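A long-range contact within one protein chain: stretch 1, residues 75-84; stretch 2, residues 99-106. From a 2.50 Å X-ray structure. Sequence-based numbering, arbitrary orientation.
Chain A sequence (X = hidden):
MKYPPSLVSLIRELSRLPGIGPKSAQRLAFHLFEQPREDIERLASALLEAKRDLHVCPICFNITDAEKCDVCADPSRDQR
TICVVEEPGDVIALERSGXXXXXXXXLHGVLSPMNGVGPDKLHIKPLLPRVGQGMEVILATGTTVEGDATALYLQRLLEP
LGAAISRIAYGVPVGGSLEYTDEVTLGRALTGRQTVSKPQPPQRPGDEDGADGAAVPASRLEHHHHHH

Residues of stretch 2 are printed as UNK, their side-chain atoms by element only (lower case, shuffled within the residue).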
# COMPACT_ATOMS: atom_id res chain seq x y z
N PRO A 75 -7.24 1.15 43.91
CA PRO A 75 -7.31 0.08 44.90
C PRO A 75 -8.08 -1.17 44.46
O PRO A 75 -7.93 -2.24 45.07
CB PRO A 75 -7.98 0.76 46.08
CG PRO A 75 -9.01 1.61 45.37
CD PRO A 75 -8.21 2.22 44.23
N SER A 76 -8.90 -1.04 43.42
CA SER A 76 -9.68 -2.18 42.93
C SER A 76 -8.85 -3.04 41.97
O SER A 76 -9.30 -4.10 41.53
CB SER A 76 -10.95 -1.69 42.22
OG SER A 76 -10.65 -0.99 41.02
N ARG A 77 -7.63 -2.59 41.66
CA ARG A 77 -6.76 -3.32 40.76
C ARG A 77 -6.03 -4.46 41.44
O ARG A 77 -5.46 -4.31 42.52
CB ARG A 77 -5.74 -2.38 40.09
CG ARG A 77 -6.25 -1.74 38.81
CD ARG A 77 -5.15 -1.02 38.05
NE ARG A 77 -5.56 -0.72 36.68
CZ ARG A 77 -5.67 -1.62 35.70
NH1 ARG A 77 -5.38 -2.89 35.93
NH2 ARG A 77 -6.07 -1.26 34.50
N ASP A 78 -6.05 -5.62 40.79
CA ASP A 78 -5.39 -6.80 41.31
C ASP A 78 -3.93 -6.48 41.63
O ASP A 78 -3.09 -6.40 40.74
CB ASP A 78 -5.48 -7.92 40.30
CG ASP A 78 -4.67 -9.11 40.69
OD1 ASP A 78 -4.49 -9.30 41.90
OD2 ASP A 78 -4.22 -9.85 39.79
N GLN A 79 -3.64 -6.31 42.92
CA GLN A 79 -2.31 -5.96 43.40
C GLN A 79 -1.30 -7.10 43.35
O GLN A 79 -0.14 -6.94 43.76
CB GLN A 79 -2.42 -5.47 44.85
CG GLN A 79 -1.72 -4.17 45.13
CD GLN A 79 -2.23 -3.06 44.26
OE1 GLN A 79 -3.37 -3.09 43.82
NE2 GLN A 79 -1.39 -2.05 44.03
N ARG A 80 -1.72 -8.25 42.84
CA ARG A 80 -0.81 -9.37 42.81
C ARG A 80 -0.21 -9.77 41.48
O ARG A 80 0.61 -10.69 41.43
CB ARG A 80 -1.44 -10.60 43.49
CG ARG A 80 -2.64 -11.20 42.78
CD ARG A 80 -3.05 -12.50 43.44
NE ARG A 80 -3.60 -13.45 42.47
CZ ARG A 80 -4.73 -13.26 41.79
NH1 ARG A 80 -5.45 -12.15 41.98
NH2 ARG A 80 -5.15 -14.17 40.91
N THR A 81 -0.58 -9.08 40.40
CA THR A 81 -0.00 -9.42 39.10
C THR A 81 0.66 -8.20 38.44
O THR A 81 0.07 -7.12 38.39
CB THR A 81 -1.06 -10.03 38.10
OG1 THR A 81 -1.99 -9.03 37.67
CG2 THR A 81 -1.84 -11.16 38.77
N ILE A 82 1.89 -8.39 37.97
CA ILE A 82 2.61 -7.31 37.30
C ILE A 82 2.89 -7.72 35.86
O ILE A 82 3.48 -8.77 35.58
CB ILE A 82 3.96 -6.98 37.98
CG1 ILE A 82 3.72 -6.42 39.38
CG2 ILE A 82 4.73 -5.96 37.15
CD1 ILE A 82 5.02 -6.04 40.07
N CYS A 83 2.45 -6.86 34.95
CA CYS A 83 2.60 -7.07 33.52
C CYS A 83 3.73 -6.21 33.00
O CYS A 83 3.58 -5.01 32.84
CB CYS A 83 1.29 -6.70 32.82
SG CYS A 83 1.14 -7.26 31.13
N VAL A 84 4.89 -6.81 32.76
CA VAL A 84 6.02 -6.05 32.27
C VAL A 84 5.83 -5.74 30.80
O VAL A 84 5.49 -6.61 30.00
CB VAL A 84 7.33 -6.81 32.46
CG1 VAL A 84 8.50 -5.91 32.11
CG2 VAL A 84 7.42 -7.30 33.87
N UNK A 99 -9.45 -7.10 29.61
CA UNK A 99 -9.19 -8.42 30.16
C UNK A 99 -8.03 -8.44 31.15
O UNK A 99 -7.45 -9.50 31.42
c UNK A 99 -8.89 -9.42 29.04
c UNK A 99 -9.76 -11.05 27.31
o UNK A 99 -10.67 -11.65 26.71
c UNK A 99 -10.11 -9.95 28.30
o UNK A 99 -8.54 -11.30 27.14
N UNK A 100 -7.67 -7.28 31.69
CA UNK A 100 -6.56 -7.24 32.65
C UNK A 100 -6.68 -6.07 33.62
O UNK A 100 -6.65 -4.92 33.21
c UNK A 100 -2.54 -8.07 34.46
c UNK A 100 -3.39 -5.85 33.06
c UNK A 100 -5.22 -7.16 31.91
c UNK A 100 -2.34 -5.74 33.96
c UNK A 100 -4.03 -7.07 32.84
o UNK A 100 -0.89 -6.74 35.57
c UNK A 100 -3.59 -8.18 33.56
c UNK A 100 -1.92 -6.85 34.66
N UNK A 101 -6.82 -6.38 34.90
CA UNK A 101 -6.94 -5.34 35.91
C UNK A 101 -5.76 -5.29 36.89
O UNK A 101 -5.87 -4.72 37.98
n UNK A 101 -10.07 -8.09 38.77
c UNK A 101 -9.87 -6.91 37.94
n UNK A 101 -8.73 -7.34 40.49
c UNK A 101 -8.26 -5.49 36.66
c UNK A 101 -9.52 -8.27 39.97
c UNK A 101 -8.46 -6.82 37.37
n UNK A 101 -9.77 -9.37 40.66
N UNK A 102 -4.62 -5.85 36.49
CA UNK A 102 -3.46 -5.86 37.37
C UNK A 102 -2.57 -4.64 37.32
O UNK A 102 -2.95 -3.56 36.86
N UNK A 103 -1.35 -4.81 37.79
CA UNK A 103 -0.40 -3.70 37.78
C UNK A 103 0.49 -3.82 36.55
O UNK A 103 0.66 -4.91 36.02
c UNK A 103 -1.30 -2.54 40.47
c UNK A 103 0.45 -3.71 39.06
c UNK A 103 0.80 -3.42 41.50
c UNK A 103 -0.25 -3.66 40.42
N UNK A 104 1.05 -2.71 36.09
CA UNK A 104 1.94 -2.77 34.94
C UNK A 104 3.35 -2.33 35.36
O UNK A 104 3.54 -1.82 36.45
c UNK A 104 -0.99 -1.39 33.69
c UNK A 104 -2.38 -2.60 32.18
c UNK A 104 -2.23 -1.63 33.16
c UNK A 104 -0.05 -3.08 32.28
o UNK A 104 -3.63 -2.86 31.67
c UNK A 104 0.12 -2.10 33.27
c UNK A 104 1.48 -1.82 33.83
c UNK A 104 -1.29 -3.33 31.74
N UNK A 105 4.32 -2.56 34.49
CA UNK A 105 5.69 -2.11 34.73
C UNK A 105 6.27 -1.78 33.35
O UNK A 105 6.16 -2.58 32.42
c UNK A 105 6.57 -3.16 35.40
n UNK A 105 8.08 -1.80 36.91
c UNK A 105 7.91 -2.62 35.81
c UNK A 105 9.33 -1.40 36.97
c UNK A 105 9.12 -2.69 35.21
n UNK A 105 9.99 -1.92 35.95
N UNK A 106 6.88 -0.61 33.21
CA UNK A 106 7.40 -0.20 31.92
C UNK A 106 8.91 -0.05 31.77
O UNK A 106 9.51 0.91 32.26
c UNK A 106 5.21 1.00 31.55
c UNK A 106 7.19 1.49 30.10
c UNK A 106 6.73 1.12 31.49

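Position 99 has five side-chain atoms: three carbons in a row, the third carrying two oxygens. That is a carboxylate on a two-carbon stem. It stays out of reach of stretch 1. The residue is Glu-99.

Position 100 has one carbon, then a ring of six carbons bearing one oxygen. The ring lies against Cys-83. The phenol identifies Tyr-100. CB of Cys-83 is 3.7 Å from CZ of Tyr-100. The sulfur SG of Cys-83 lies 4.9 Å from the centroid of the Tyr-100 ring. The hydroxyl OH of Tyr-100 is 3.3 Å from OG1 of Thr-81, a weak hydrogen bond at most. Within its own stretch, OH of Tyr-100 donates to O of position 103 at a very short 2.4 Å.

Position 101 has three carbons, a nitrogen, and a carbon carrying two more nitrogens. The chain reaches back along the loop of stretch 1, and a terminal nitrogen comes near O of Ser-76. This is a guanidinium, so the residue is Arg-101. NH1 of Arg-101 comes within 3.5 Å of O of Ser-76. The backbone N of Asp-78 gives a weak hydrogen bond to O of Arg-101, at 3.0 Å.

Position 102 has no side-chain atoms. Its CA lies 3.5 Å from OG1 of Thr-81. It is Gly-102. A CB in ideal position on Gly-102 would lie 2.1 Å from OG1 of Thr-81, a clash. The bare CA of Gly-102 also makes a CA-H...O contact with O of Asp-78, at 3.4 Å.

Position 103 has four carbons, forked at the second. The first carbon lies near CG1 of Ile-82. Branching at the second carbon, rather than at the first, gives Leu-103. CB of Leu-103 is 4.3 Å from CG1 of Ile-82, on the same face of the sheet. Its backbone bonds twice to stretch 1, to the residues flanking Ile-82: N of Leu-103 donates to O of Thr-81 at 2.8 Å, and N of Cys-83 donates to O of Leu-103 at 2.9 Å.

Position 104 again has one carbon and a six-carbon ring with one oxygen. The ring approaches CB of Cys-83, on the same sheet face. It is Tyr-104. CD2 of Tyr-104 is 3.9 Å from CB of Cys-83. Its hydroxyl is hydrogen-bonded elsewhere in the structure.

Position 105 has one carbon, then a five-membered ring of three carbons and two nitrogens. Its CB lies 3.8 Å from CG2 of Ile-82. The imidazole marks His-105. N of His-105 donates to O of Cys-83 at 3.0 Å.

Position 106 has three carbons, one carrying the other two. It points away and makes no contact with stretch 1. Forking at the first carbon gives Val-106.

The contact is a parallel strand pairing. Ile-82, Cys-83 and Val-84 lie beside Leu-103, Tyr-104 and His-105, and three backbone hydrogen bonds link the strands. Side chains alternate: Ile-82, Val-84, Leu-103 and His-105 share one face, Cys-83 and Tyr-104 the other. At Gly-102, the lack of a side chain leaves room for OG1 of Thr-81. Together the stretches bury 794 Å².

Stretch 2 99-106: EYRGLYHV
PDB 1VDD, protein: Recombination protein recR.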